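PDB 3ACC: hypoxanthine-guanine phosphoribosyltransferase from Thermus thermophilus, which probably catalyses transfer of a phosphoribosyl group from 5-phospho-alpha-D-ribose 1-diphosphate to hypoxanthine or guanine, yielding IMP or GMP in purine salvage. Local coordinates for residues Ile50-Leu55 against Ile99-Ile104; Leu132-Arg137 against Phe149-Ala154. All coordinates share one frame; numbering follows the deposited sequence.

Contact 1 of 2, residues Ile50-Leu55 against Ile99-Ile104. With 5GP (guanosine-5'-monophosphate), chain B.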
loop_
_atom_site.group_PDB
_atom_site.type_symbol
_atom_site.label_atom_id
_atom_site.label_comp_id
_atom_site.label_asym_id
_atom_site.label_seq_id
_atom_site.Cartn_x
_atom_site.Cartn_y
_atom_site.Cartn_z
ATOM N N ILE A 50 0.968 1.137 -4.145
ATOM C CA ILE A 50 1.432 2.517 -4.058
ATOM C C ILE A 50 0.397 3.404 -4.745
ATOM O O ILE A 50 0.052 4.477 -4.247
ATOM C CB ILE A 50 2.825 2.710 -4.714
ATOM C CG1 ILE A 50 3.878 1.916 -3.922
ATOM C CG2 ILE A 50 3.183 4.198 -4.744
ATOM C CD1 ILE A 50 5.318 2.178 -4.330
ATOM N N PHE A 51 -0.103 2.953 -5.892
ATOM C CA PHE A 51 -1.133 3.699 -6.600
ATOM C C PHE A 51 -2.321 3.852 -5.636
ATOM O O PHE A 51 -2.901 4.930 -5.505
ATOM C CB PHE A 51 -1.547 2.935 -7.868
ATOM C CG PHE A 51 -2.701 3.557 -8.613
ATOM C CD1 PHE A 51 -2.753 4.928 -8.835
ATOM C CD2 PHE A 51 -3.716 2.755 -9.134
ATOM C CE1 PHE A 51 -3.797 5.494 -9.569
ATOM C CE2 PHE A 51 -4.762 3.307 -9.868
ATOM C CZ PHE A 51 -4.802 4.682 -10.087
ATOM N N MET A 52 -2.657 2.767 -4.945
ATOM C CA MET A 52 -3.752 2.763 -3.976
ATOM C C MET A 52 -3.509 3.794 -2.867
ATOM O O MET A 52 -4.394 4.588 -2.541
ATOM C CB MET A 52 -3.879 1.374 -3.347
ATOM C CG MET A 52 -4.972 1.243 -2.295
ATOM S SD MET A 52 -6.605 1.062 -3.032
ATOM C CE MET A 52 -7.584 0.574 -1.594
ATOM N N ALA A 53 -2.306 3.774 -2.295
ATOM C CA ALA A 53 -1.942 4.689 -1.211
ATOM C C ALA A 53 -2.126 6.150 -1.589
ATOM O O ALA A 53 -2.714 6.914 -0.833
ATOM C CB ALA A 53 -0.501 4.449 -0.775
ATOM N N ASP A 54 -1.621 6.540 -2.755
ATOM C CA ASP A 54 -1.756 7.924 -3.202
ATOM C C ASP A 54 -3.180 8.261 -3.627
ATOM O O ASP A 54 -3.681 9.338 -3.326
ATOM C CB ASP A 54 -0.800 8.213 -4.362
ATOM C CG ASP A 54 0.651 8.144 -3.948
ATOM O OD1 ASP A 54 0.915 7.953 -2.742
ATOM O OD2 ASP A 54 1.530 8.280 -4.825
ATOM N N LEU A 55 -3.833 7.337 -4.325
ATOM C CA LEU A 55 -5.198 7.570 -4.788
ATOM C C LEU A 55 -6.213 7.832 -3.672
ATOM O O LEU A 55 -6.961 8.816 -3.720
ATOM C CB LEU A 55 -5.681 6.383 -5.633
ATOM C CG LEU A 55 -7.070 6.542 -6.261
ATOM C CD1 LEU A 55 -7.071 7.745 -7.193
ATOM C CD2 LEU A 55 -7.452 5.282 -7.024
ATOM N N ILE A 99 -14.906 -0.239 -6.223
ATOM C CA ILE A 99 -13.936 0.339 -7.132
ATOM C C ILE A 99 -12.675 -0.503 -7.059
ATOM O O ILE A 99 -12.008 -0.545 -6.024
ATOM C CB ILE A 99 -13.551 1.782 -6.761
ATOM C CG1 ILE A 99 -14.773 2.701 -6.850
ATOM C CG2 ILE A 99 -12.432 2.269 -7.702
ATOM C CD1 ILE A 99 -14.475 4.127 -6.458
ATOM N N VAL A 100 -12.360 -1.180 -8.156
ATOM C CA VAL A 100 -11.166 -2.009 -8.225
ATOM C C VAL A 100 -9.967 -1.109 -8.522
ATOM O O VAL A 100 -10.031 -0.242 -9.399
ATOM C CB VAL A 100 -11.286 -3.067 -9.347
ATOM C CG1 VAL A 100 -9.989 -3.856 -9.471
ATOM C CG2 VAL A 100 -12.447 -4.004 -9.054
ATOM N N VAL A 101 -8.885 -1.292 -7.771
ATOM C CA VAL A 101 -7.678 -0.499 -7.991
ATOM C C VAL A 101 -6.588 -1.435 -8.492
ATOM O O VAL A 101 -6.097 -2.303 -7.767
ATOM C CB VAL A 101 -7.226 0.218 -6.700
ATOM C CG1 VAL A 101 -5.973 1.053 -6.974
ATOM C CG2 VAL A 101 -8.353 1.112 -6.200
ATOM N N GLU A 102 -6.229 -1.251 -9.755
ATOM C CA GLU A 102 -5.244 -2.084 -10.421
ATOM C C GLU A 102 -3.979 -1.310 -10.802
ATOM O O GLU A 102 -3.996 -0.076 -10.878
ATOM C CB GLU A 102 -5.889 -2.668 -11.681
ATOM C CG GLU A 102 -5.049 -3.687 -12.375
ATOM C CD GLU A 102 -4.904 -4.941 -11.556
ATOM O OE1 GLU A 102 -5.867 -5.734 -11.515
ATOM O OE2 GLU A 102 -3.832 -5.122 -10.948
ATOM N N ASP A 103 -2.883 -2.029 -11.043
ATOM C CA ASP A 103 -1.642 -1.370 -11.439
ATOM C C ASP A 103 -1.611 -1.110 -12.945
ATOM O O ASP A 103 -1.518 0.034 -13.387
ATOM C CB ASP A 103 -0.413 -2.190 -11.008
ATOM C CG ASP A 103 -0.464 -3.644 -11.459
ATOM O OD1 ASP A 103 -1.479 -4.073 -12.044
ATOM O OD2 ASP A 103 0.529 -4.368 -11.216
ATOM N N ILE A 104 -1.703 -2.168 -13.738
ATOM C CA ILE A 104 -1.679 -2.012 -15.182
ATOM C C ILE A 104 -2.475 -3.111 -15.869
ATOM O O ILE A 104 -2.453 -4.263 -15.442
ATOM C CB ILE A 104 -0.222 -2.012 -15.706
ATOM C CG1 ILE A 104 -0.213 -1.924 -17.234
ATOM C CG2 ILE A 104 0.515 -3.258 -15.217
ATOM C CD1 ILE A 104 1.168 -1.668 -17.808
HETATM P P 5GP B . -3.058 -8.987 -17.664
HETATM O O1P 5GP B . -2.505 -9.564 -18.904
HETATM O O2P 5GP B . -3.983 -10.079 -16.945
HETATM O O3P 5GP B . -3.942 -7.689 -18.010
HETATM O "O5'" 5GP B . -1.815 -8.545 -16.718
HETATM C "C5'" 5GP B . -2.228 -8.609 -15.357
HETATM C "C4'" 5GP B . -1.024 -8.375 -14.440
HETATM O "O4'" 5GP B . 0.228 -8.612 -15.160
HETATM C "C3'" 5GP B . -0.953 -6.902 -14.002
HETATM O "O3'" 5GP B . -1.811 -6.659 -12.888
HETATM C "C2'" 5GP B . 0.523 -6.765 -13.626
HETATM O "O2'" 5GP B . 0.780 -7.220 -12.290
HETATM C "C1'" 5GP B . 1.225 -7.662 -14.669
HETATM N N9 5GP B . 1.831 -6.834 -15.727
HETATM C C8 5GP B . 1.379 -6.644 -17.011
HETATM N N7 5GP B . 2.184 -5.834 -17.651
HETATM C C5 5GP B . 3.190 -5.463 -16.824
HETATM C C6 5GP B . 4.343 -4.616 -16.941
HETATM O O6 5GP B . 4.590 -4.029 -17.985
HETATM N N1 5GP B . 5.167 -4.476 -15.849
HETATM C C2 5GP B . 4.890 -5.136 -14.669
HETATM N N2 5GP B . 5.721 -4.982 -13.589
HETATM N N3 5GP B . 3.826 -5.916 -14.555
HETATM C C4 5GP B . 2.972 -6.104 -15.584
#
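Val101 meets Phe51, Met52 and Leu55 where helix 49-56 packs on a central strand of the parallel sheet in this type I phosphoribosyltransferase fold. A branched valine suits the position because its two methyls serve different neighbours. CG1, anti to the backbone N (chi1 -179°), touches Phe51 CD2 at 3.6 Å, the two side chains meeting at a slant. CG2 lies 3.6 Å from Met52 SD, the valine and methionine crossing at about a right angle, and more loosely, at 4.3 Å, from Leu55 CD2. The helix thus offers one aromatic and two flexible apolar groups to a single strand side chain. Behind them Phe51 also rests on Val23 and Leu26 of helix 16-33, while Met52 reaches Phe49 of the second subunit, so the packing is continuous with the dimer contact.

At Glu102 the character changes. Its carbonyl O still approaches Phe51 CD2 (3.3 Å), but its CB points away from the helix, and the carboxylate turns to the nucleotide side. OE2 accepts the backbone N-H of Asp103 at 3.2 Å, with an N-H...O angle of 157°.

Asp103 completes the acidic pair of the family's PRPP-binding motif. Short and two-pronged, its carboxylate spans both ribose hydroxyls of the bound GMP: O3' donates to OD1 at 2.7 Å and O2' donates to OD2 at 3.1 Å. OD1 also accepts the backbone N of Ile104 (2.6 Å), which comes from well above the carboxylate plane, 47° out of it; this second grip helps to fix the group's rotation. After this corner Ile104 supplies a purely apolar surface, its CG2 methyl lying over the guanine face near C4 and C5.

Contact 2 of 2, residues Leu132-Arg137 against Phe149-Ala154. With 5GP (guanosine-5'-monophosphate), chain B.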
loop_
_atom_site.group_PDB
_atom_site.type_symbol
_atom_site.label_atom_id
_atom_site.label_comp_id
_atom_site.label_asym_id
_atom_site.label_seq_id
_atom_site.Cartn_x
_atom_site.Cartn_y
_atom_site.Cartn_z
ATOM N N LEU A 132 -2.105 2.210 -15.302
ATOM C CA LEU A 132 -1.690 2.077 -16.692
ATOM C C LEU A 132 -2.477 1.063 -17.518
ATOM O O LEU A 132 -3.138 0.171 -16.978
ATOM C CB LEU A 132 -0.214 1.680 -16.733
ATOM C CG LEU A 132 0.766 2.572 -15.963
ATOM C CD1 LEU A 132 2.109 1.858 -15.829
ATOM C CD2 LEU A 132 0.919 3.904 -16.688
ATOM N N SER A 133 -2.378 1.201 -18.838
ATOM C CA SER A 133 -3.041 0.292 -19.767
ATOM C C SER A 133 -2.290 0.207 -21.103
ATOM O O SER A 133 -1.906 1.228 -21.681
ATOM C CB SER A 133 -4.485 0.737 -20.010
ATOM O OG SER A 133 -5.137 -0.140 -20.914
ATOM N N LYS A 134 -2.065 -1.017 -21.569
ATOM C CA LYS A 134 -1.383 -1.266 -22.841
ATOM C C LYS A 134 -2.413 -1.916 -23.772
ATOM O O LYS A 134 -2.353 -3.112 -24.048
ATOM C CB LYS A 134 -0.180 -2.199 -22.623
ATOM C CG LYS A 134 0.892 -1.613 -21.702
ATOM C CD LYS A 134 2.065 -2.570 -21.453
ATOM C CE LYS A 134 1.641 -3.808 -20.664
ATOM N NZ LYS A 134 2.809 -4.676 -20.326
ATOM N N PRO A 135 -3.368 -1.121 -24.278
ATOM C CA PRO A 135 -4.427 -1.606 -25.170
ATOM C C PRO A 135 -4.015 -2.374 -26.425
ATOM O O PRO A 135 -4.819 -3.135 -26.967
ATOM C CB PRO A 135 -5.221 -0.337 -25.484
ATOM C CG PRO A 135 -4.171 0.725 -25.450
ATOM C CD PRO A 135 -3.375 0.353 -24.214
ATOM N N SER A 136 -2.781 -2.198 -26.889
ATOM C CA SER A 136 -2.343 -2.917 -28.083
ATOM C C SER A 136 -2.181 -4.394 -27.763
ATOM O O SER A 136 -2.141 -5.235 -28.658
ATOM C CB SER A 136 -1.019 -2.349 -28.619
ATOM O OG SER A 136 0.036 -2.467 -27.687
ATOM N N ARG A 137 -2.107 -4.696 -26.470
ATOM C CA ARG A 137 -1.939 -6.057 -25.981
ATOM C C ARG A 137 -3.265 -6.677 -25.531
ATOM O O ARG A 137 -3.318 -7.854 -25.180
ATOM C CB ARG A 137 -0.964 -6.046 -24.800
ATOM C CG ARG A 137 0.482 -5.732 -25.174
ATOM C CD ARG A 137 1.272 -7.020 -25.343
ATOM N NE ARG A 137 1.215 -7.824 -24.122
ATOM C CZ ARG A 137 1.711 -9.051 -24.001
ATOM N NH1 ARG A 137 2.307 -9.635 -25.033
ATOM N NH2 ARG A 137 1.607 -9.699 -22.846
ATOM N N PHE A 149 -2.689 6.546 -17.327
ATOM C CA PHE A 149 -2.043 6.773 -18.612
ATOM C C PHE A 149 -2.177 5.550 -19.507
ATOM O O PHE A 149 -2.065 4.418 -19.037
ATOM C CB PHE A 149 -0.541 7.019 -18.428
ATOM C CG PHE A 149 -0.203 8.063 -17.404
ATOM C CD1 PHE A 149 0.030 9.382 -17.784
ATOM C CD2 PHE A 149 -0.081 7.718 -16.058
ATOM C CE1 PHE A 149 0.384 10.344 -16.838
ATOM C CE2 PHE A 149 0.271 8.675 -15.105
ATOM C CZ PHE A 149 0.506 9.989 -15.494
ATOM N N GLU A 150 -2.419 5.783 -20.793
ATOM C CA GLU A 150 -2.489 4.698 -21.764
ATOM C C GLU A 150 -1.079 4.722 -22.359
ATOM O O GLU A 150 -0.579 5.789 -22.717
ATOM C CB GLU A 150 -3.531 5.001 -22.845
ATOM C CG GLU A 150 -3.555 3.994 -23.993
ATOM C CD GLU A 150 -4.589 4.346 -25.042
ATOM O OE1 GLU A 150 -5.797 4.117 -24.804
ATOM O OE2 GLU A 150 -4.195 4.866 -26.103
ATOM N N ILE A 151 -0.435 3.563 -22.448
ATOM C CA ILE A 151 0.932 3.503 -22.967
ATOM C C ILE A 151 1.134 2.469 -24.070
ATOM O O ILE A 151 0.288 1.595 -24.296
ATOM C CB ILE A 151 1.936 3.165 -21.837
ATOM C CG1 ILE A 151 1.585 1.798 -21.238
ATOM C CG2 ILE A 151 1.914 4.261 -20.760
ATOM C CD1 ILE A 151 2.542 1.308 -20.176
ATOM N N GLU A 152 2.270 2.575 -24.752
ATOM C CA GLU A 152 2.609 1.634 -25.808
ATOM C C GLU A 152 3.018 0.328 -25.144
ATOM O O GLU A 152 3.190 0.264 -23.924
ATOM C CB GLU A 152 3.770 2.160 -26.655
ATOM C CG GLU A 152 5.061 2.392 -25.882
ATOM C CD GLU A 152 6.221 2.777 -26.790
ATOM O OE1 GLU A 152 6.710 1.905 -27.546
ATOM O OE2 GLU A 152 6.635 3.957 -26.752
ATOM N N ASP A 153 3.182 -0.713 -25.950
ATOM C CA ASP A 153 3.572 -2.009 -25.427
ATOM C C ASP A 153 5.020 -2.013 -24.942
ATOM O O ASP A 153 5.950 -1.797 -25.724
ATOM C CB ASP A 153 3.373 -3.080 -26.497
ATOM C CG ASP A 153 3.793 -4.450 -26.026
ATOM O OD1 ASP A 153 3.766 -4.686 -24.802
ATOM O OD2 ASP A 153 4.135 -5.292 -26.878
ATOM N N ALA A 154 5.203 -2.252 -23.646
ATOM C CA ALA A 154 6.534 -2.294 -23.049
ATOM C C ALA A 154 6.431 -2.834 -21.632
ATOM O O ALA A 154 5.379 -2.738 -21.004
ATOM C CB ALA A 154 7.144 -0.892 -23.025
HETATM P P 5GP B . -3.058 -8.987 -17.664
HETATM O O1P 5GP B . -2.505 -9.564 -18.904
HETATM O O2P 5GP B . -3.983 -10.079 -16.945
HETATM O O3P 5GP B . -3.942 -7.689 -18.010
HETATM O "O5'" 5GP B . -1.815 -8.545 -16.718
HETATM C "C5'" 5GP B . -2.228 -8.609 -15.357
HETATM C "C4'" 5GP B . -1.024 -8.375 -14.440
HETATM O "O4'" 5GP B . 0.228 -8.612 -15.160
HETATM C "C3'" 5GP B . -0.953 -6.902 -14.002
HETATM O "O3'" 5GP B . -1.811 -6.659 -12.888
HETATM C "C2'" 5GP B . 0.523 -6.765 -13.626
HETATM O "O2'" 5GP B . 0.780 -7.220 -12.290
HETATM C "C1'" 5GP B . 1.225 -7.662 -14.669
HETATM N N9 5GP B . 1.831 -6.834 -15.727
HETATM C C8 5GP B . 1.379 -6.644 -17.011
HETATM N N7 5GP B . 2.184 -5.834 -17.651
HETATM C C5 5GP B . 3.190 -5.463 -16.824
HETATM C C6 5GP B . 4.343 -4.616 -16.941
HETATM O O6 5GP B . 4.590 -4.029 -17.985
HETATM N N1 5GP B . 5.167 -4.476 -15.849
HETATM C C2 5GP B . 4.890 -5.136 -14.669
HETATM N N2 5GP B . 5.721 -4.982 -13.589
HETATM N N3 5GP B . 3.826 -5.916 -14.555
HETATM C C4 5GP B . 2.972 -6.104 -15.584
HETATM O O HOH W 1 4.206 -5.933 -22.521
HETATM O O HOH W 2 -0.589 -0.334 -26.021
#
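Lys134 lays its aliphatic stem across Ile151 at a slant before its ammonium reaches the bound guanine. Lys134 CG lies 3.5 Å from Ile151 CG1, and a bend at chi3 (-66°) carries NZ on to the purine. Lys134 NZ is 3.0 Å from both N7 and O6 of GMP, which probably share one N-H; it also bonds a water that donates to Asp153 OD1 and, from above the carbonyl plane, the more distant Ala154 O (3.3 Å). A methionine in its place would keep the apolar stem but would probably leave N7 and O6 without this donor and break the water bridge to Asp153.

Ile151 is held by its backbone: its N-H points nearly straight (174°) at Ser133 O, 2.9 Å away. This bond continues the parallel pairing of strands 132-133 and 146-150. One step earlier Leu132 pairs with Phe149, and on the sheet face carrying both, Leu132 CD2 sits 3.9 Å from Phe149 CB, with Ile151 CG2 just beyond the strand end. Farther along, Arg137 packs its methylenes on Asp153 but forms its salt bridge with Asp106. A donor spanning N7 and O6 is consistent with selection of 6-oxopurines, guanine and hypoxanthine.

From the N terminus, the chain passes through strand 40-45 into helix 49-56, then makes the outer strand 64-69 before returning as strand 97-102; contact 1 closes this long loop, part of which is not modelled. Only afterwards, beyond helix 109-120 and strand 125-130, does contact 2 close its much shorter loop of 11 residues. The two are therefore in series, neither nested nor crossed. Contact 1 ties a helix to the middle of the sheet, contact 2 joins two strands near its other side. They meet at a seam where Asp103 O and Leu132 N lie 3.0 Å apart, a probable hydrogen bond, and each contributes to the GMP site, contact 1 at the ribose and contact 2 at the base.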